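Local structure of dextranase (Pseudarthrobacter oxydans, 6NZS) at residues Asp389-Tyr394 with Val426-Thr431; Gly143-Val148 with Ile400-Ile405; Ile67-Glu72 with Ser363-Thr368; Val114-Ser119 with Phe123-Val128. The protein catalyses the endohydrolysis of alpha-1,6-glucosidic linkages in dextran. One frame throughout, in Å; residues are numbered along the deposited sequence.

Contact 1. Residues Asp389-Tyr394 with Val426-Thr431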
# COMPACT_ATOMS: atom_id res chain seq x y z
N ASP A 389 8.61 -2.48 1.12
CA ASP A 389 7.83 -3.66 1.49
C ASP A 389 6.38 -3.27 1.70
O ASP A 389 6.10 -2.36 2.48
CB ASP A 389 8.34 -4.22 2.83
CG ASP A 389 9.77 -4.72 2.77
OD1 ASP A 389 10.18 -5.26 1.73
OD2 ASP A 389 10.48 -4.57 3.80
N VAL A 390 5.47 -3.95 1.01
CA VAL A 390 4.06 -3.55 1.08
C VAL A 390 3.33 -4.30 2.19
O VAL A 390 2.70 -3.68 3.06
CB VAL A 390 3.33 -3.73 -0.27
CG1 VAL A 390 1.91 -3.13 -0.16
CG2 VAL A 390 4.10 -3.10 -1.43
N LEU A 391 3.37 -5.62 2.13
CA LEU A 391 2.76 -6.47 3.15
C LEU A 391 3.89 -7.15 3.92
O LEU A 391 4.55 -8.05 3.40
CB LEU A 391 1.83 -7.50 2.52
CG LEU A 391 0.65 -6.90 1.75
CD1 LEU A 391 -0.22 -8.01 1.18
CD2 LEU A 391 -0.18 -5.95 2.63
N LYS A 392 4.09 -6.71 5.16
CA LYS A 392 5.17 -7.22 6.01
C LYS A 392 4.59 -8.37 6.83
O LYS A 392 3.91 -8.15 7.84
CB LYS A 392 5.73 -6.09 6.87
CG LYS A 392 6.51 -5.08 6.02
CD LYS A 392 6.47 -3.67 6.58
CE LYS A 392 7.34 -3.54 7.82
NZ LYS A 392 7.62 -2.11 8.19
N MET A 393 4.86 -9.58 6.38
CA MET A 393 4.26 -10.80 6.92
C MET A 393 5.24 -11.38 7.93
O MET A 393 5.99 -12.31 7.65
CB MET A 393 3.93 -11.78 5.80
CG MET A 393 3.11 -11.17 4.66
SD MET A 393 1.63 -10.29 5.19
CE MET A 393 0.71 -11.61 6.00
N TYR A 394 5.24 -10.79 9.13
CA TYR A 394 6.26 -11.07 10.12
C TYR A 394 5.71 -11.80 11.34
O TYR A 394 6.47 -12.01 12.30
CB TYR A 394 6.91 -9.77 10.60
CG TYR A 394 7.69 -8.97 9.55
CD1 TYR A 394 7.97 -9.51 8.30
CD2 TYR A 394 8.13 -7.69 9.84
CE1 TYR A 394 8.68 -8.77 7.35
CE2 TYR A 394 8.83 -6.95 8.91
CZ TYR A 394 9.11 -7.49 7.66
OH TYR A 394 9.81 -6.73 6.74
N VAL A 426 -0.43 -18.22 8.35
CA VAL A 426 -0.66 -16.95 7.66
C VAL A 426 -1.47 -17.24 6.41
O VAL A 426 -1.16 -18.18 5.67
CB VAL A 426 0.68 -16.28 7.32
CG1 VAL A 426 0.46 -15.08 6.41
CG2 VAL A 426 1.39 -15.85 8.59
N ASN A 427 -2.51 -16.44 6.17
CA ASN A 427 -3.39 -16.64 5.02
C ASN A 427 -3.64 -15.29 4.36
O ASN A 427 -4.21 -14.40 4.99
CB ASN A 427 -4.71 -17.27 5.46
CG ASN A 427 -4.56 -18.71 5.90
OD1 ASN A 427 -4.42 -19.00 7.10
ND2 ASN A 427 -4.58 -19.62 4.94
N VAL A 428 -3.25 -15.17 3.10
CA VAL A 428 -3.42 -13.93 2.34
C VAL A 428 -4.14 -14.26 1.04
O VAL A 428 -3.59 -14.95 0.18
CB VAL A 428 -2.06 -13.26 2.03
CG1 VAL A 428 -2.25 -11.99 1.19
CG2 VAL A 428 -1.29 -12.97 3.30
N THR A 429 -5.36 -13.74 0.88
CA THR A 429 -6.20 -14.09 -0.25
C THR A 429 -6.60 -12.85 -1.05
O THR A 429 -6.81 -11.77 -0.50
CB THR A 429 -7.44 -14.87 0.20
OG1 THR A 429 -8.14 -14.13 1.20
CG2 THR A 429 -7.04 -16.23 0.76
N ASN A 430 -6.71 -13.02 -2.37
CA ASN A 430 -7.33 -12.03 -3.25
C ASN A 430 -6.56 -10.70 -3.25
O ASN A 430 -7.10 -9.64 -2.92
CB ASN A 430 -8.82 -11.87 -2.94
CG ASN A 430 -9.56 -13.15 -3.17
OD1 ASN A 430 -9.41 -13.77 -4.22
ND2 ASN A 430 -10.29 -13.61 -2.16
N THR A 431 -5.30 -10.80 -3.64
CA THR A 431 -4.41 -9.66 -3.80
C THR A 431 -4.34 -9.33 -5.28
O THR A 431 -4.14 -10.23 -6.10
CB THR A 431 -3.01 -10.02 -3.31
OG1 THR A 431 -3.08 -10.53 -1.96
CG2 THR A 431 -2.09 -8.80 -3.35

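Contact 2. Residues Gly143-Val148 with Ile400-Ile405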
# COMPACT_ATOMS: atom_id res chain seq x y z
N GLY A 143 -17.23 -2.34 -0.23
CA GLY A 143 -16.88 -1.27 -1.13
C GLY A 143 -15.90 -1.76 -2.19
O GLY A 143 -15.58 -2.95 -2.30
N TYR A 144 -15.44 -0.80 -3.00
CA TYR A 144 -14.45 -1.07 -4.04
C TYR A 144 -13.44 0.06 -4.06
O TYR A 144 -13.80 1.23 -3.98
CB TYR A 144 -15.12 -1.11 -5.42
CG TYR A 144 -15.96 -2.34 -5.69
CD1 TYR A 144 -17.31 -2.37 -5.36
CD2 TYR A 144 -15.40 -3.47 -6.28
CE1 TYR A 144 -18.08 -3.50 -5.61
CE2 TYR A 144 -16.17 -4.61 -6.53
CZ TYR A 144 -17.51 -4.61 -6.19
OH TYR A 144 -18.31 -5.72 -6.43
N ARG A 145 -12.16 -0.30 -4.17
CA ARG A 145 -11.08 0.66 -4.37
C ARG A 145 -10.40 0.29 -5.69
O ARG A 145 -9.93 -0.84 -5.85
CB ARG A 145 -10.08 0.58 -3.21
CG ARG A 145 -10.65 1.10 -1.87
CD ARG A 145 -10.33 0.19 -0.68
NE ARG A 145 -10.92 -1.15 -0.83
CZ ARG A 145 -12.20 -1.44 -0.61
NH1 ARG A 145 -13.06 -0.51 -0.22
NH2 ARG A 145 -12.63 -2.69 -0.79
N PHE A 146 -10.38 1.22 -6.64
CA PHE A 146 -9.95 0.87 -7.99
C PHE A 146 -9.38 2.08 -8.71
O PHE A 146 -9.59 3.23 -8.31
CB PHE A 146 -11.08 0.22 -8.80
CG PHE A 146 -12.30 1.09 -8.98
CD1 PHE A 146 -13.26 1.18 -7.99
CD2 PHE A 146 -12.49 1.79 -10.17
CE1 PHE A 146 -14.38 1.98 -8.17
CE2 PHE A 146 -13.60 2.59 -10.36
CZ PHE A 146 -14.55 2.67 -9.36
N SER A 147 -8.66 1.79 -9.80
CA SER A 147 -7.99 2.79 -10.61
C SER A 147 -8.75 2.98 -11.92
O SER A 147 -9.20 2.00 -12.55
CB SER A 147 -6.58 2.27 -10.93
OG SER A 147 -5.93 3.11 -11.87
N VAL A 148 -8.90 4.24 -12.33
CA VAL A 148 -9.56 4.63 -13.58
C VAL A 148 -8.49 5.18 -14.52
O VAL A 148 -7.81 6.16 -14.19
CB VAL A 148 -10.65 5.68 -13.31
CG1 VAL A 148 -11.30 6.14 -14.61
CG2 VAL A 148 -11.70 5.11 -12.35
N ILE A 400 -5.31 -11.88 5.72
CA ILE A 400 -5.53 -10.72 4.86
C ILE A 400 -6.42 -11.14 3.70
O ILE A 400 -6.19 -12.19 3.09
CB ILE A 400 -4.20 -10.17 4.31
CG1 ILE A 400 -3.26 -9.75 5.44
CG2 ILE A 400 -4.45 -9.01 3.36
CD1 ILE A 400 -1.89 -9.30 4.96
N ASP A 401 -7.41 -10.31 3.37
CA ASP A 401 -8.23 -10.54 2.18
C ASP A 401 -8.48 -9.23 1.45
O ASP A 401 -8.69 -8.19 2.07
CB ASP A 401 -9.58 -11.19 2.52
CG ASP A 401 -10.38 -11.50 1.28
OD1 ASP A 401 -9.88 -12.27 0.43
OD2 ASP A 401 -11.50 -10.98 1.12
N ASN A 402 -8.50 -9.31 0.11
CA ASN A 402 -9.01 -8.23 -0.73
C ASN A 402 -8.14 -6.97 -0.64
O ASN A 402 -8.60 -5.91 -0.21
CB ASN A 402 -10.48 -7.92 -0.41
CG ASN A 402 -11.11 -7.01 -1.43
OD1 ASN A 402 -10.66 -6.92 -2.58
ND2 ASN A 402 -12.17 -6.31 -1.02
N THR A 403 -6.89 -7.10 -1.09
CA THR A 403 -5.92 -6.01 -1.08
C THR A 403 -5.61 -5.62 -2.52
O THR A 403 -5.17 -6.47 -3.30
CB THR A 403 -4.61 -6.44 -0.42
OG1 THR A 403 -4.86 -7.16 0.80
CG2 THR A 403 -3.75 -5.24 -0.09
N VAL A 404 -5.82 -4.35 -2.85
CA VAL A 404 -5.42 -3.78 -4.13
C VAL A 404 -4.13 -3.01 -3.90
O VAL A 404 -4.04 -2.22 -2.96
CB VAL A 404 -6.53 -2.85 -4.66
CG1 VAL A 404 -6.06 -2.13 -5.92
CG2 VAL A 404 -7.81 -3.64 -4.94
N ILE A 405 -3.12 -3.26 -4.74
CA ILE A 405 -1.78 -2.71 -4.51
C ILE A 405 -1.28 -2.01 -5.76
O ILE A 405 -1.31 -2.58 -6.86
CB ILE A 405 -0.78 -3.81 -4.08
CG1 ILE A 405 -1.24 -4.45 -2.76
CG2 ILE A 405 0.63 -3.22 -3.97
CD1 ILE A 405 -0.41 -5.66 -2.34
O HOH W 1 -13.72 -4.78 -3.04
O HOH W 2 -9.91 -3.62 -1.69

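Contact 3. Residues Ile67-Glu72 with Ser363-Thr368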
# COMPACT_ATOMS: atom_id res chain seq x y z
N ILE A 67 15.20 19.29 1.52
CA ILE A 67 15.65 20.23 2.53
C ILE A 67 16.53 19.47 3.52
O ILE A 67 16.05 18.56 4.22
CB ILE A 67 14.48 20.93 3.24
CG1 ILE A 67 13.74 21.84 2.26
CG2 ILE A 67 14.98 21.71 4.45
CD1 ILE A 67 14.63 22.75 1.46
N GLY A 68 17.81 19.82 3.57
CA GLY A 68 18.72 19.22 4.52
C GLY A 68 19.44 17.98 4.04
O GLY A 68 20.10 17.32 4.85
N TYR A 69 19.33 17.64 2.76
CA TYR A 69 20.00 16.46 2.23
C TYR A 69 20.08 16.56 0.72
O TYR A 69 19.33 17.30 0.07
CB TYR A 69 19.30 15.16 2.66
CG TYR A 69 17.92 14.95 2.08
CD1 TYR A 69 16.81 15.54 2.66
CD2 TYR A 69 17.72 14.13 0.97
CE1 TYR A 69 15.54 15.35 2.14
CE2 TYR A 69 16.45 13.93 0.44
CZ TYR A 69 15.37 14.54 1.04
OH TYR A 69 14.10 14.35 0.54
N THR A 70 21.03 15.80 0.15
CA THR A 70 21.16 15.66 -1.29
C THR A 70 21.08 14.22 -1.77
O THR A 70 20.95 14.00 -2.98
CB THR A 70 22.48 16.28 -1.78
OG1 THR A 70 23.58 15.58 -1.17
CG2 THR A 70 22.56 17.75 -1.42
N LYS A 71 21.12 13.24 -0.87
CA LYS A 71 21.10 11.84 -1.26
C LYS A 71 19.77 11.50 -1.93
O LYS A 71 18.79 12.24 -1.84
CB LYS A 71 21.28 10.95 -0.03
CG LYS A 71 20.12 10.98 0.94
CD LYS A 71 20.30 9.98 2.08
CE LYS A 71 19.17 10.10 3.09
NZ LYS A 71 19.37 9.18 4.25
N GLU A 72 19.74 10.35 -2.59
CA GLU A 72 18.51 9.88 -3.20
C GLU A 72 17.50 9.55 -2.12
O GLU A 72 17.84 9.00 -1.07
CB GLU A 72 18.77 8.65 -4.07
CG GLU A 72 19.47 8.96 -5.38
CD GLU A 72 19.54 7.76 -6.30
OE1 GLU A 72 19.81 6.65 -5.80
OE2 GLU A 72 19.31 7.92 -7.52
N SER A 363 2.83 7.34 -1.84
CA SER A 363 4.02 6.80 -1.18
C SER A 363 5.24 6.95 -2.09
O SER A 363 5.81 5.99 -2.62
CB SER A 363 3.79 5.36 -0.77
OG SER A 363 2.77 5.27 0.22
N TRP A 364 5.66 8.21 -2.27
CA TRP A 364 6.70 8.51 -3.25
C TRP A 364 8.11 8.17 -2.77
O TRP A 364 8.93 7.69 -3.56
CB TRP A 364 6.62 9.99 -3.64
CG TRP A 364 5.26 10.41 -4.06
CD1 TRP A 364 4.37 11.18 -3.36
CD2 TRP A 364 4.61 10.09 -5.30
NE1 TRP A 364 3.22 11.36 -4.08
CE2 TRP A 364 3.33 10.70 -5.28
CE3 TRP A 364 4.98 9.35 -6.43
CZ2 TRP A 364 2.43 10.59 -6.34
CZ3 TRP A 364 4.08 9.24 -7.49
CH2 TRP A 364 2.82 9.86 -7.43
N TYR A 365 8.41 8.43 -1.50
CA TYR A 365 9.74 8.19 -0.96
C TYR A 365 9.98 6.70 -0.78
O TYR A 365 9.05 5.92 -0.59
CB TYR A 365 9.86 8.85 0.42
CG TYR A 365 9.78 10.36 0.45
CD1 TYR A 365 10.63 11.14 -0.33
CD2 TYR A 365 8.86 11.00 1.28
CE1 TYR A 365 10.56 12.52 -0.29
CE2 TYR A 365 8.79 12.38 1.33
CZ TYR A 365 9.63 13.14 0.54
OH TYR A 365 9.55 14.52 0.59
N TRP A 366 11.26 6.31 -0.81
CA TRP A 366 11.64 5.01 -0.26
C TRP A 366 11.22 4.94 1.21
O TRP A 366 10.93 5.96 1.86
CB TRP A 366 13.16 4.85 -0.29
CG TRP A 366 13.74 4.60 -1.64
CD1 TRP A 366 13.12 4.01 -2.70
CD2 TRP A 366 15.07 4.93 -2.08
NE1 TRP A 366 13.98 3.96 -3.78
CE2 TRP A 366 15.18 4.51 -3.42
CE3 TRP A 366 16.17 5.54 -1.47
CZ2 TRP A 366 16.35 4.69 -4.17
CZ3 TRP A 366 17.34 5.71 -2.22
CH2 TRP A 366 17.41 5.29 -3.55
N GLN A 367 11.21 3.72 1.74
CA GLN A 367 10.92 3.47 3.15
C GLN A 367 9.50 3.84 3.54
O GLN A 367 9.20 4.05 4.72
CB GLN A 367 11.96 4.11 4.08
CG GLN A 367 13.40 3.81 3.66
CD GLN A 367 14.43 4.33 4.64
OE1 GLN A 367 14.93 5.45 4.50
NE2 GLN A 367 14.75 3.52 5.63
N THR A 368 8.60 3.91 2.55
CA THR A 368 7.18 4.13 2.82
C THR A 368 6.46 2.79 2.92
O THR A 368 5.50 2.50 2.21
CB THR A 368 6.58 5.05 1.75
OG1 THR A 368 6.95 4.58 0.44
CG2 THR A 368 7.12 6.45 1.95
O HOH W 3 11.88 15.55 1.59

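Contact 4. Residues Val114-Ser119 with Phe123-Val128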
# COMPACT_ATOMS: atom_id res chain seq x y z
N VAL A 114 -11.11 3.90 -21.39
CA VAL A 114 -10.99 4.03 -19.95
C VAL A 114 -10.98 2.62 -19.38
O VAL A 114 -12.01 1.93 -19.41
CB VAL A 114 -12.13 4.86 -19.34
CG1 VAL A 114 -11.94 4.93 -17.83
CG2 VAL A 114 -12.16 6.24 -19.94
N GLN A 115 -9.84 2.20 -18.86
CA GLN A 115 -9.72 0.87 -18.27
C GLN A 115 -9.80 0.96 -16.75
O GLN A 115 -9.28 1.89 -16.14
CB GLN A 115 -8.41 0.21 -18.71
CG GLN A 115 -8.46 -0.18 -20.19
CD GLN A 115 -9.51 -1.25 -20.46
OE1 GLN A 115 -9.56 -2.26 -19.76
NE2 GLN A 115 -10.35 -1.05 -21.48
N ILE A 116 -10.47 -0.03 -16.15
CA ILE A 116 -10.56 -0.17 -14.70
C ILE A 116 -9.57 -1.23 -14.26
O ILE A 116 -9.51 -2.31 -14.86
CB ILE A 116 -11.99 -0.56 -14.28
CG1 ILE A 116 -12.98 0.55 -14.66
CG2 ILE A 116 -12.06 -0.87 -12.78
CD1 ILE A 116 -14.43 0.12 -14.64
N ARG A 117 -8.79 -0.93 -13.23
CA ARG A 117 -7.94 -1.94 -12.62
C ARG A 117 -8.22 -1.92 -11.12
O ARG A 117 -8.23 -0.83 -10.51
CB ARG A 117 -6.45 -1.68 -12.87
CG ARG A 117 -6.03 -1.88 -14.33
CD ARG A 117 -4.51 -2.18 -14.41
NE ARG A 117 -4.06 -2.49 -15.78
CZ ARG A 117 -2.81 -2.80 -16.15
NH1 ARG A 117 -1.80 -2.86 -15.27
NH2 ARG A 117 -2.57 -3.05 -17.43
N PRO A 118 -8.46 -3.07 -10.48
CA PRO A 118 -8.43 -4.45 -10.99
C PRO A 118 -9.33 -4.71 -12.21
O PRO A 118 -10.50 -4.35 -12.22
CB PRO A 118 -8.91 -5.28 -9.78
CG PRO A 118 -8.45 -4.49 -8.59
CD PRO A 118 -8.67 -3.04 -9.02
N SER A 119 -8.74 -5.32 -13.24
CA SER A 119 -9.47 -5.67 -14.45
C SER A 119 -10.57 -6.69 -14.18
O SER A 119 -11.52 -6.78 -14.96
CB SER A 119 -8.50 -6.24 -15.49
OG SER A 119 -7.56 -5.24 -15.86
N PHE A 123 -16.87 -3.64 -14.44
CA PHE A 123 -17.94 -2.67 -14.27
C PHE A 123 -18.48 -2.21 -15.63
O PHE A 123 -17.72 -2.03 -16.59
CB PHE A 123 -17.44 -1.41 -13.56
CG PHE A 123 -16.97 -1.63 -12.15
CD1 PHE A 123 -17.49 -2.64 -11.35
CD2 PHE A 123 -16.02 -0.78 -11.61
CE1 PHE A 123 -17.04 -2.80 -10.03
CE2 PHE A 123 -15.58 -0.93 -10.31
CZ PHE A 123 -16.10 -1.93 -9.52
N GLU A 124 -19.79 -2.01 -15.69
CA GLU A 124 -20.40 -1.39 -16.86
C GLU A 124 -19.85 0.03 -17.01
O GLU A 124 -19.75 0.77 -16.03
CB GLU A 124 -21.92 -1.34 -16.69
CG GLU A 124 -22.64 -0.57 -17.78
CD GLU A 124 -24.14 -0.84 -17.81
OE1 GLU A 124 -24.81 -0.30 -18.71
OE2 GLU A 124 -24.63 -1.58 -16.93
N LYS A 125 -19.48 0.39 -18.24
CA LYS A 125 -18.98 1.71 -18.57
C LYS A 125 -19.74 2.25 -19.76
O LYS A 125 -20.08 1.50 -20.68
CB LYS A 125 -17.49 1.68 -18.95
CG LYS A 125 -16.55 1.20 -17.87
CD LYS A 125 -15.12 1.11 -18.40
CE LYS A 125 -15.05 0.19 -19.61
NZ LYS A 125 -13.65 -0.10 -20.05
N GLN A 126 -20.01 3.56 -19.75
CA GLN A 126 -20.70 4.23 -20.85
C GLN A 126 -19.95 5.52 -21.18
O GLN A 126 -19.57 6.27 -20.28
CB GLN A 126 -22.13 4.60 -20.46
CG GLN A 126 -22.99 3.42 -20.04
CD GLN A 126 -24.45 3.79 -19.89
OE1 GLN A 126 -24.82 4.96 -19.97
NE2 GLN A 126 -25.29 2.79 -19.64
N LEU A 127 -19.77 5.79 -22.47
CA LEU A 127 -19.11 7.03 -22.89
C LEU A 127 -20.18 8.12 -23.00
O LEU A 127 -21.04 8.06 -23.89
CB LEU A 127 -18.37 6.84 -24.21
CG LEU A 127 -17.60 8.10 -24.58
CD1 LEU A 127 -16.31 8.17 -23.81
CD2 LEU A 127 -17.33 8.14 -26.07
N VAL A 128 -20.12 9.09 -22.10
CA VAL A 128 -21.05 10.22 -22.17
C VAL A 128 -20.66 11.16 -23.31
O VAL A 128 -21.47 11.47 -24.19
CB VAL A 128 -21.08 10.97 -20.82
CG1 VAL A 128 -22.00 12.17 -20.90
CG2 VAL A 128 -21.49 10.02 -19.69
O HOH W 4 -12.34 -1.84 -17.83

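Contact 1. Residues Asp389-Tyr394 with Val426-Thr431
Met-393 and Val-426 have the nearest pair of CA atoms, 7.9 Å apart, so the two backbones face each other across an interior with no hydrogen bond between them, and the contact is made by side chains alone. The methyl end of Met-393 does most of the work. Met-393 CE lies 3.5 Å from Val-426 CG1 and 3.6 Å from Val-428 CG2, bridging two residues that point to the same side of their strand. The methionine chain is bent at its last two torsions (chi2 -51°, chi3 -61°), and this brings the methyl over to the valines. Two residues earlier, Leu-391 adds a looser contact, its CD1 4.5 Å from Val-428 CG1. The same layer continues beyond the pair: Met-393 also touches Val-398 and Ile-400, while Val-426 and Val-428 rest on Met-474 and Phe-476 of strand 469-482. Strand 391-392 and strand 423-435 lie on different faces of the solenoid, the right-handed parallel beta-helix of glycosyl hydrolase family 49. The atoms that meet are all methyl carbons. Cohesion across this interior therefore comes from dispersion and exclusion of water, with no hydrogen bond crossing between the two segments.

Contact 2. Residues Gly143-Val148 with Ile400-Ile405
Arg-145 approaches Val-404 with its backbone and Asn-402 with its head, the CA atoms of Arg-145 and Val-404 being 7.2 Å apart. Arg-145 O sits 3.6 Å from Val-404 CG2. From CB, which points toward strand 398-407, the side chain turns about CB-CG (chi2 135°) and folds about CG-CD (chi3 -62°), carrying the guanidinium back along its own strand; on the way it touches Phe-189 and Phe-383. Arg-145 NE gives its hydrogen to a water 2.8 Å off, and that water in turn donates to Asn-402 O at 3.0 Å. NH1 forms a salt bridge with Glu-191. NH2 bonds to Ala-142 O and, weakly, to Gly-143 O. The Asn-402 amide stands at the guanidinium edge, Asn-402 ND2 3.7 Å from Arg-145 NH2 with the two planes 75° apart, and these two donors are linked to other acceptors: ND2 to Asn-381 OD1 and to a second water, 3.0 Å away, which donates to Gly-143 O at 2.7 Å. Strand 144-150 of the N-terminal Ig-like domain, paired with strand 176-192, is thus laid against solenoid strand 398-407, with Phe-383 of strand 382-386 and Ile-434 of strand 423-435 closing in around Val-404.

Contact 3. Residues Ile67-Glu72 with Ser363-Thr368
Van der Waals contact carries most of the meeting of Glu-72 with Trp-366. The six-membered part of the indole lies against the glutamate from backbone to tip: Trp-366 CZ3 is 3.5 Å from Glu-72 O, and Trp-366 CH2 is 3.7 Å from Glu-72 CB and 3.6 Å from Glu-72 OE1. The carboxylate stands almost upright to the indole, the planes 83° apart. An alanine here would remove the indole and probably leave CB and OE1 of Glu-72 without their neighbouring ring atoms, opening a gap between the two loops. Water-mediated bonding joins the tyrosines. A single water, in the plane of the Tyr-69 ring, donates to Tyr-69 OH at 2.7 Å and is hydrogen-bonded to Tyr-365 OH, also at 2.7 Å. Tyr-69 OH is held as well by Asp-73, whose backbone is bonded to that of Trp-366. Charge enters at the far oxygen of Glu-72, where OE2 pairs with Lys-167. Within the second loop, Thr-368 OG1 donates to Tyr-365 O at 2.7 Å and nearly in line with the carbonyl (165°), tying the turn that presents both aromatic residues. Neither segment has regular structure: this is loop-to-loop packing, a long excursion of the N-terminal Ig-like domain laid over a loop that leaves strand 351-361 of the family 49 beta-solenoid.

Contact 4. Residues Val114-Ser119 with Phe123-Val128
Phe-123 meets Ile-116 with the isoleucine CD1 lying 3.5 Å from Phe-123 CD2 and equally 3.5 Å from Phe-123 CB, and the two side chains cross at about a right angle. Edge-to-face stacks with Phe-146 and Tyr-144 hold the same ring. Two other flat groups are polar. The Gln-115 amide crosses Lys-125 near its end, with NE2 bound to Asp-112 O. Glu-124 OE1 lies close to the amide plane of Gln-126, whose NE2 donates to it at 3.3 Å from above the carboxylate plane. Lys-125 spans the gap between strands 114-117 and 125-128, whose axes come within 9.5 Å and run roughly antiparallel. Lys-125 CD packs 3.9 Å from Ile-116 CD1, and a bend about the CG-CD bond (chi3 -57°) swings Lys-125 NZ to Val-114 O, 2.7 Å away; the donor is tilted 19° from the carbonyl plane. A water 3.1 Å from Lys-125 NZ accepts from it and also from Ile-116 N, while Ala-111 O takes a further, weak bond. A leucine in its place would lack the ammonium and would probably leave Val-114 O and the water without this donor. The ammonium is thus held by neutral carbonyls and water, with no carboxylate among these partners; their dipoles are likely to steady its charge, while its aliphatic stem joins the apolar layer between the strands.

Contacts 4, 2 and 1 form a continuous series from the N-terminal Ig-like domain into the solenoid. Contact 4 lies in the Ig-like domain and touches contact 2, about 15 Å away between centres, where strand 114-117 pairs with strand 144-150. Contact 2 joins the domain to strand 398-407, whose neighbour, strand 423-435, carries half of contact 1; those centres are about 14 Å apart. Contact 3 also joins domain and solenoid, its centre about 27 Å from that of contact 2 and about 35 Å from that of contact 4. Along the sequence, contact 4 falls between the two halves of contact 3, while contacts 2 and 3 cross, as do 1 and 2. Contacts 2 and 3 are thus well-separated places where the Ig-like domain meets the solenoid.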